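Local coordinates for nicotinate-nucleotide pyrophosphorylase (Francisella tularensis subsp. tularensis, PDB 3TQV), which probably converts quinolinate and 5-phospho-alpha-D-ribose 1-diphosphate into nicotinate ribonucleotide, carbon dioxide and diphosphate, a step on the way to NAD(+), at residues Y81-K86 with Q152-R157. Sequence-based numbering, arbitrary orientation.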
loop_
_atom_site.group_PDB
_atom_site.type_symbol
_atom_site.label_atom_id
_atom_site.label_comp_id
_atom_site.label_asym_id
_atom_site.label_seq_id
_atom_site.Cartn_x
_atom_site.Cartn_y
_atom_site.Cartn_z
ATOM N N TYR B 81 18.509 7.341 13.679
ATOM C CA TYR B 81 17.734 6.229 14.184
ATOM C C TYR B 81 17.889 5.073 13.215
ATOM O O TYR B 81 18.130 5.289 12.032
ATOM C CB TYR B 81 16.263 6.611 14.296
ATOM C CG TYR B 81 15.988 7.576 15.409
ATOM C CD1 TYR B 81 15.592 7.122 16.662
ATOM C CD2 TYR B 81 16.133 8.945 15.214
ATOM C CE1 TYR B 81 15.342 8.003 17.699
ATOM C CE2 TYR B 81 15.889 9.843 16.244
ATOM C CZ TYR B 81 15.496 9.365 17.493
ATOM O OH TYR B 81 15.256 10.248 18.529
ATOM N N SER B 82 17.766 3.852 13.718
ATOM C CA SER B 82 17.819 2.668 12.875
ATOM C C SER B 82 16.454 1.984 12.796
ATOM O O SER B 82 15.555 2.252 13.608
ATOM C CB SER B 82 18.877 1.689 13.392
ATOM O OG SER B 82 18.758 1.479 14.796
ATOM N N ASP B 83 16.304 1.104 11.810
ATOM C CA ASP B 83 15.076 0.347 11.628
ATOM C C ASP B 83 14.691 -0.424 12.879
ATOM O O ASP B 83 15.488 -1.194 13.404
ATOM C CB ASP B 83 15.232 -0.641 10.481
ATOM C CG ASP B 83 14.902 -0.034 9.139
ATOM O OD1 ASP B 83 14.912 1.212 9.015
ATOM O OD2 ASP B 83 14.633 -0.810 8.204
ATOM N N ALA B 84 13.462 -0.203 13.337
ATOM C CA ALA B 84 12.839 -0.981 14.411
ATOM C C ALA B 84 12.922 -0.254 15.736
ATOM O O ALA B 84 12.674 -0.825 16.811
ATOM C CB ALA B 84 13.415 -2.397 14.496
ATOM N N GLN B 85 13.242 1.030 15.621
ATOM C CA GLN B 85 13.302 1.947 16.746
ATOM C C GLN B 85 12.080 2.838 16.799
ATOM O O GLN B 85 11.486 3.171 15.778
ATOM C CB GLN B 85 14.505 2.849 16.607
ATOM C CG GLN B 85 15.806 2.162 16.767
ATOM C CD GLN B 85 16.804 3.080 17.388
ATOM O OE1 GLN B 85 17.284 2.825 18.488
ATOM N NE2 GLN B 85 17.102 4.180 16.707
ATOM N N LYS B 86 11.718 3.233 18.006
ATOM C CA LYS B 86 10.647 4.174 18.190
ATOM C C LYS B 86 11.244 5.574 18.071
ATOM O O LYS B 86 12.057 5.990 18.890
ATOM C CB LYS B 86 9.986 3.933 19.546
ATOM C CG LYS B 86 8.935 4.938 19.958
ATOM C CD LYS B 86 8.585 4.722 21.427
ATOM C CE LYS B 86 7.641 5.784 21.960
ATOM N NZ LYS B 86 7.257 5.541 23.386
ATOM N N GLN B 152 6.945 -6.059 3.743
ATOM C CA GLN B 152 5.958 -5.940 4.822
ATOM C C GLN B 152 6.134 -6.952 5.988
ATOM O O GLN B 152 5.827 -6.651 7.134
ATOM C CB GLN B 152 4.531 -5.971 4.260
ATOM C CG GLN B 152 4.198 -4.743 3.411
ATOM C CD GLN B 152 2.707 -4.394 3.412
ATOM O OE1 GLN B 152 2.263 -3.471 4.118
ATOM N NE2 GLN B 152 1.930 -5.131 2.623
ATOM N N LYS B 153 6.609 -8.153 5.690
ATOM C CA LYS B 153 6.936 -9.113 6.735
ATOM C C LYS B 153 8.029 -8.502 7.619
ATOM O O LYS B 153 7.997 -8.593 8.848
ATOM C CB LYS B 153 7.432 -10.417 6.107
ATOM C CG LYS B 153 6.394 -11.172 5.274
ATOM C CD LYS B 153 5.382 -11.860 6.165
ATOM C CE LYS B 153 4.396 -12.705 5.393
ATOM N NZ LYS B 153 3.317 -13.245 6.286
ATOM N N TYR B 154 8.988 -7.858 6.971
ATOM C CA TYR B 154 10.050 -7.164 7.677
ATOM C C TYR B 154 9.487 -6.012 8.536
ATOM O O TYR B 154 9.810 -5.891 9.721
ATOM C CB TYR B 154 11.117 -6.670 6.683
ATOM C CG TYR B 154 12.240 -5.912 7.326
ATOM C CD1 TYR B 154 13.145 -6.553 8.157
ATOM C CD2 TYR B 154 12.392 -4.543 7.117
ATOM C CE1 TYR B 154 14.166 -5.859 8.763
ATOM C CE2 TYR B 154 13.421 -3.835 7.717
ATOM C CZ TYR B 154 14.303 -4.501 8.543
ATOM O OH TYR B 154 15.335 -3.808 9.153
ATOM N N ALA B 155 8.639 -5.173 7.952
ATOM C CA ALA B 155 8.051 -4.076 8.710
ATOM C C ALA B 155 7.334 -4.612 9.932
ATOM O O ALA B 155 7.446 -4.067 11.022
ATOM C CB ALA B 155 7.086 -3.279 7.846
ATOM N N VAL B 156 6.591 -5.687 9.750
ATOM C CA VAL B 156 5.799 -6.211 10.844
ATOM C C VAL B 156 6.720 -6.682 11.969
ATOM O O VAL B 156 6.481 -6.390 13.141
ATOM C CB VAL B 156 4.840 -7.327 10.377
ATOM C CG1 VAL B 156 4.254 -8.043 11.562
ATOM C CG2 VAL B 156 3.725 -6.741 9.503
ATOM N N ARG B 157 7.782 -7.398 11.614
ATOM C CA ARG B 157 8.796 -7.756 12.591
ATOM C C ARG B 157 9.359 -6.494 13.238
ATOM O O ARG B 157 9.452 -6.420 14.462
ATOM C CB ARG B 157 9.902 -8.588 11.949
ATOM C CG ARG B 157 9.521 -10.049 11.712
ATOM C CD ARG B 157 9.448 -10.823 13.018
ATOM N NE ARG B 157 10.659 -10.596 13.785
ATOM C CZ ARG B 157 10.684 -10.154 15.038
ATOM N NH1 ARG B 157 9.549 -9.918 15.689
ATOM N NH2 ARG B 157 11.853 -9.964 15.640
#
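Y154 meets D83 through its phenol end, and this single pair carries the contact between a loop of the N-terminal domain and helix 149-159 of the C-terminal, TIM-barrel-type domain. The ring is swung off the helix with CG anti to the backbone N (chi1 179°), which lets its hydroxyl span the gap to the loop. D83 sits in the type II turn from S82 to Q85, its CB directed at the helix. OD2 arrives at the ring edge, in the ring plane, 3.2 Å from Y154 OH, with Y154 CE2 also close to OD2 and D83 CB close to the same hydroxyl. The two side chains run roughly at right angles, with carboxylate and ring planes 39° apart. The hydroxyl may donate to OD2, although another acceptor competes for its proton. Around this close point the interface is loose: A84 is exposed to solvent, and its CB stays 5.6 Å from R157 O. The other side of the helix is better packed, A155 and V156 lying against helix 100-130. The carboxylate is already held within its own domain by the backbone N atoms of Q61 (to OD1) and G60 (to OD2). The pair illustrates how a side chain held by backbone bonds of its own domain can serve as a fixed acceptor across a domain boundary, here offering OD2 to the tyrosine hydroxyl as a probable, modest polar link.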